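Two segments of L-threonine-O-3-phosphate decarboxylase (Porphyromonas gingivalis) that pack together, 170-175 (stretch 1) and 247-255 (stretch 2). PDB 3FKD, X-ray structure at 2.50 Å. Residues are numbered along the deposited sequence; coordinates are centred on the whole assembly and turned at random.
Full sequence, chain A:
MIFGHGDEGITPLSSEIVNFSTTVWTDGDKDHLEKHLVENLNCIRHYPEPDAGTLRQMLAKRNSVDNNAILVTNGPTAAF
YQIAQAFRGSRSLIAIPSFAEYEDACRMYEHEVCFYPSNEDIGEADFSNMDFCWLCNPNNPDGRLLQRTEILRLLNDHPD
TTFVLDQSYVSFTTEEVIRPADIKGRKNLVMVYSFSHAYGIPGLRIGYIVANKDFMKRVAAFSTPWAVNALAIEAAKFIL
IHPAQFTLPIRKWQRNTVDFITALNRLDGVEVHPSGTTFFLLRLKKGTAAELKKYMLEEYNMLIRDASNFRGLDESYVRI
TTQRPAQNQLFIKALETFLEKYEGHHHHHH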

# COMPACT_ATOMS: atom_id res chain seq x y z
N VAL A 170 3.35 -20.93 -5.35
CA VAL A 170 3.78 -22.14 -4.71
C VAL A 170 2.64 -23.15 -4.64
O VAL A 170 2.87 -24.34 -4.59
CB VAL A 170 4.34 -21.88 -3.31
CG1 VAL A 170 3.26 -22.08 -2.26
CG2 VAL A 170 5.51 -22.79 -3.05
N SER A 171 1.39 -22.68 -4.67
CA SER A 171 0.28 -23.61 -4.68
C SER A 171 -0.28 -24.00 -6.10
O SER A 171 -1.21 -24.82 -6.22
CB SER A 171 -0.82 -23.12 -3.69
OG SER A 171 -1.78 -22.35 -4.39
N PHE A 172 0.29 -23.43 -7.15
CA PHE A 172 -0.07 -23.75 -8.54
C PHE A 172 0.73 -24.96 -9.04
O PHE A 172 0.93 -25.12 -10.21
CB PHE A 172 0.24 -22.56 -9.48
CG PHE A 172 -0.65 -21.35 -9.29
CD1 PHE A 172 -0.98 -20.56 -10.37
CD2 PHE A 172 -1.14 -21.00 -8.03
CE1 PHE A 172 -1.78 -19.44 -10.22
CE2 PHE A 172 -1.95 -19.89 -7.86
CZ PHE A 172 -2.27 -19.11 -8.95
N THR A 173 1.19 -25.79 -8.12
CA THR A 173 1.95 -26.99 -8.43
C THR A 173 1.71 -28.09 -7.39
O THR A 173 1.51 -27.82 -6.18
CB THR A 173 3.46 -26.75 -8.51
OG1 THR A 173 4.10 -27.97 -8.90
CG2 THR A 173 4.02 -26.37 -7.13
N THR A 174 1.77 -29.32 -7.90
CA THR A 174 1.61 -30.59 -7.19
C THR A 174 2.91 -31.04 -6.54
O THR A 174 2.92 -31.85 -5.63
CB THR A 174 1.29 -31.68 -8.25
OG1 THR A 174 -0.07 -31.54 -8.69
CG2 THR A 174 1.55 -33.09 -7.73
N GLU A 175 4.02 -30.51 -7.05
CA GLU A 175 5.35 -30.98 -6.67
C GLU A 175 5.79 -30.44 -5.31
O GLU A 175 5.07 -29.67 -4.67
CB GLU A 175 6.37 -30.59 -7.74
CG GLU A 175 5.92 -30.93 -9.18
CD GLU A 175 6.60 -32.16 -9.76
OE1 GLU A 175 6.42 -33.27 -9.20
OE2 GLU A 175 7.31 -32.02 -10.78
N THR A 247 -8.33 -24.07 -0.22
CA THR A 247 -7.46 -24.99 -0.95
C THR A 247 -7.80 -25.02 -2.45
O THR A 247 -8.96 -25.05 -2.85
CB THR A 247 -7.60 -26.38 -0.36
OG1 THR A 247 -6.96 -26.39 0.92
CG2 THR A 247 -6.99 -27.46 -1.31
N LEU A 248 -6.77 -25.01 -3.27
CA LEU A 248 -6.96 -24.80 -4.70
C LEU A 248 -7.01 -26.15 -5.42
O LEU A 248 -6.20 -27.02 -5.13
CB LEU A 248 -5.78 -23.96 -5.21
CG LEU A 248 -5.72 -23.28 -6.57
CD1 LEU A 248 -4.40 -22.56 -6.57
CD2 LEU A 248 -5.81 -24.30 -7.73
N PRO A 249 -7.94 -26.33 -6.37
CA PRO A 249 -8.01 -27.64 -7.04
C PRO A 249 -6.93 -27.76 -8.10
O PRO A 249 -7.23 -27.60 -9.29
CB PRO A 249 -9.40 -27.63 -7.71
CG PRO A 249 -9.88 -26.21 -7.68
CD PRO A 249 -8.81 -25.35 -7.03
N ILE A 250 -5.70 -28.02 -7.67
CA ILE A 250 -4.57 -27.96 -8.57
C ILE A 250 -4.46 -29.14 -9.55
O ILE A 250 -3.98 -28.94 -10.66
CB ILE A 250 -3.23 -27.73 -7.83
CG1 ILE A 250 -2.13 -27.41 -8.85
CG2 ILE A 250 -2.86 -28.94 -6.99
CD1 ILE A 250 -2.47 -26.29 -9.79
N ARG A 251 -4.89 -30.35 -9.16
CA ARG A 251 -4.81 -31.47 -10.10
C ARG A 251 -5.76 -31.25 -11.25
O ARG A 251 -5.39 -31.34 -12.42
CB ARG A 251 -5.11 -32.81 -9.44
CG ARG A 251 -4.04 -33.23 -8.49
CD ARG A 251 -3.82 -34.73 -8.48
NE ARG A 251 -2.43 -35.02 -8.14
CZ ARG A 251 -1.86 -34.74 -6.96
NH1 ARG A 251 -2.58 -34.17 -5.98
NH2 ARG A 251 -0.57 -35.04 -6.77
N LYS A 252 -6.98 -30.90 -10.92
CA LYS A 252 -7.96 -30.66 -11.94
C LYS A 252 -7.58 -29.47 -12.88
O LYS A 252 -7.77 -29.52 -14.10
CB LYS A 252 -9.33 -30.55 -11.26
CG LYS A 252 -10.37 -29.79 -12.01
CD LYS A 252 -10.39 -28.32 -11.57
CE LYS A 252 -11.74 -27.73 -11.92
NZ LYS A 252 -12.82 -28.81 -11.78
N TRP A 253 -7.00 -28.41 -12.33
CA TRP A 253 -6.53 -27.30 -13.16
C TRP A 253 -5.35 -27.70 -14.08
O TRP A 253 -5.30 -27.32 -15.24
CB TRP A 253 -6.09 -26.17 -12.25
CG TRP A 253 -6.08 -24.81 -12.89
CD1 TRP A 253 -6.65 -24.45 -14.09
CD2 TRP A 253 -5.52 -23.62 -12.33
NE1 TRP A 253 -6.45 -23.11 -14.32
CE2 TRP A 253 -5.78 -22.57 -13.25
CE3 TRP A 253 -4.85 -23.32 -11.14
CZ2 TRP A 253 -5.38 -21.25 -13.00
CZ3 TRP A 253 -4.44 -22.03 -10.91
CH2 TRP A 253 -4.70 -21.00 -11.84
N GLN A 254 -4.40 -28.42 -13.51
CA GLN A 254 -3.18 -28.87 -14.16
C GLN A 254 -3.58 -29.78 -15.31
O GLN A 254 -3.05 -29.68 -16.41
CB GLN A 254 -2.40 -29.66 -13.11
CG GLN A 254 -0.92 -29.75 -13.21
CD GLN A 254 -0.30 -30.06 -11.82
OE1 GLN A 254 0.61 -29.36 -11.33
NE2 GLN A 254 -0.84 -31.10 -11.17
N ARG A 255 -4.55 -30.65 -15.07
CA ARG A 255 -4.98 -31.59 -16.06
C ARG A 255 -5.83 -30.96 -17.18
O ARG A 255 -5.69 -31.32 -18.33
CB ARG A 255 -5.60 -32.83 -15.35
CG ARG A 255 -6.89 -33.36 -15.86
CD ARG A 255 -7.32 -34.56 -15.03
NE ARG A 255 -8.31 -34.27 -13.98
CZ ARG A 255 -9.58 -33.92 -14.21
NH1 ARG A 255 -10.03 -33.78 -15.46
NH2 ARG A 255 -10.42 -33.69 -13.19

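Stretch 1 runs without regular helix or strand, whereas stretch 2 enters a helix at I250, with P249 at the N-cap position. Backbone hydrogen bonds W253 N to P249 O (3.2 Å) and Q254 N to I250 O (2.9 Å) mark the helix. The nearest CA pair is F172 CA and I250 CA, 6.2 Å apart; S171 CA and L248 CA are 7.3 Å apart. No backbone-to-backbone hydrogen bond crosses the gap, and every close contact involves at least one side chain; together the stretches bury 401 Å² summed over both sides.

The helical spacing of I250, W253 and Q254 brings all three CA-to-CB bonds toward stretch 1. I250, with chi1 t and chi2 p, lays I250 CD1 3.5 Å from F172 C and I250 CG1 3.8 Å from T173 N, so an apolar aliphatic side chain packs against the backbone of the loop.

The CA-to-CB bond of F172 points away, but its ring comes nearer. F172 CE1 lies 3.7 Å from W253 CH2 and F172 CE2 3.8 Å from L248 CD1. The F172 ring and the six-membered ring of W253 have centroids 5.1 Å apart and planes at 58°, an oblique pairing of two bulky rings, both buried in the assembly. L248, extended with both chi angles t, also brings L248 CD1 to 3.4 Å from S171 OG, a van der Waals contact.

The polar link is a single hydrogen bond, from Q254 NE2 to T174 OG1, 2.6 Å long and nearly linear at 172°. The amide supplies the donor; T174, whose CA-to-CB bond points toward stretch 2, supplies the acceptor. The CA-to-CB bond of R251 points sideways, but the end of its side chain comes nearer: R251 NH2 comes within 3.0 Å of T174 CG2, and T174 OG1 lies over one guanidinium face. Within the loop, E175 N donates to T173 OG1 at 3.1 Å and 168°, a hydrogen bond that spans T174.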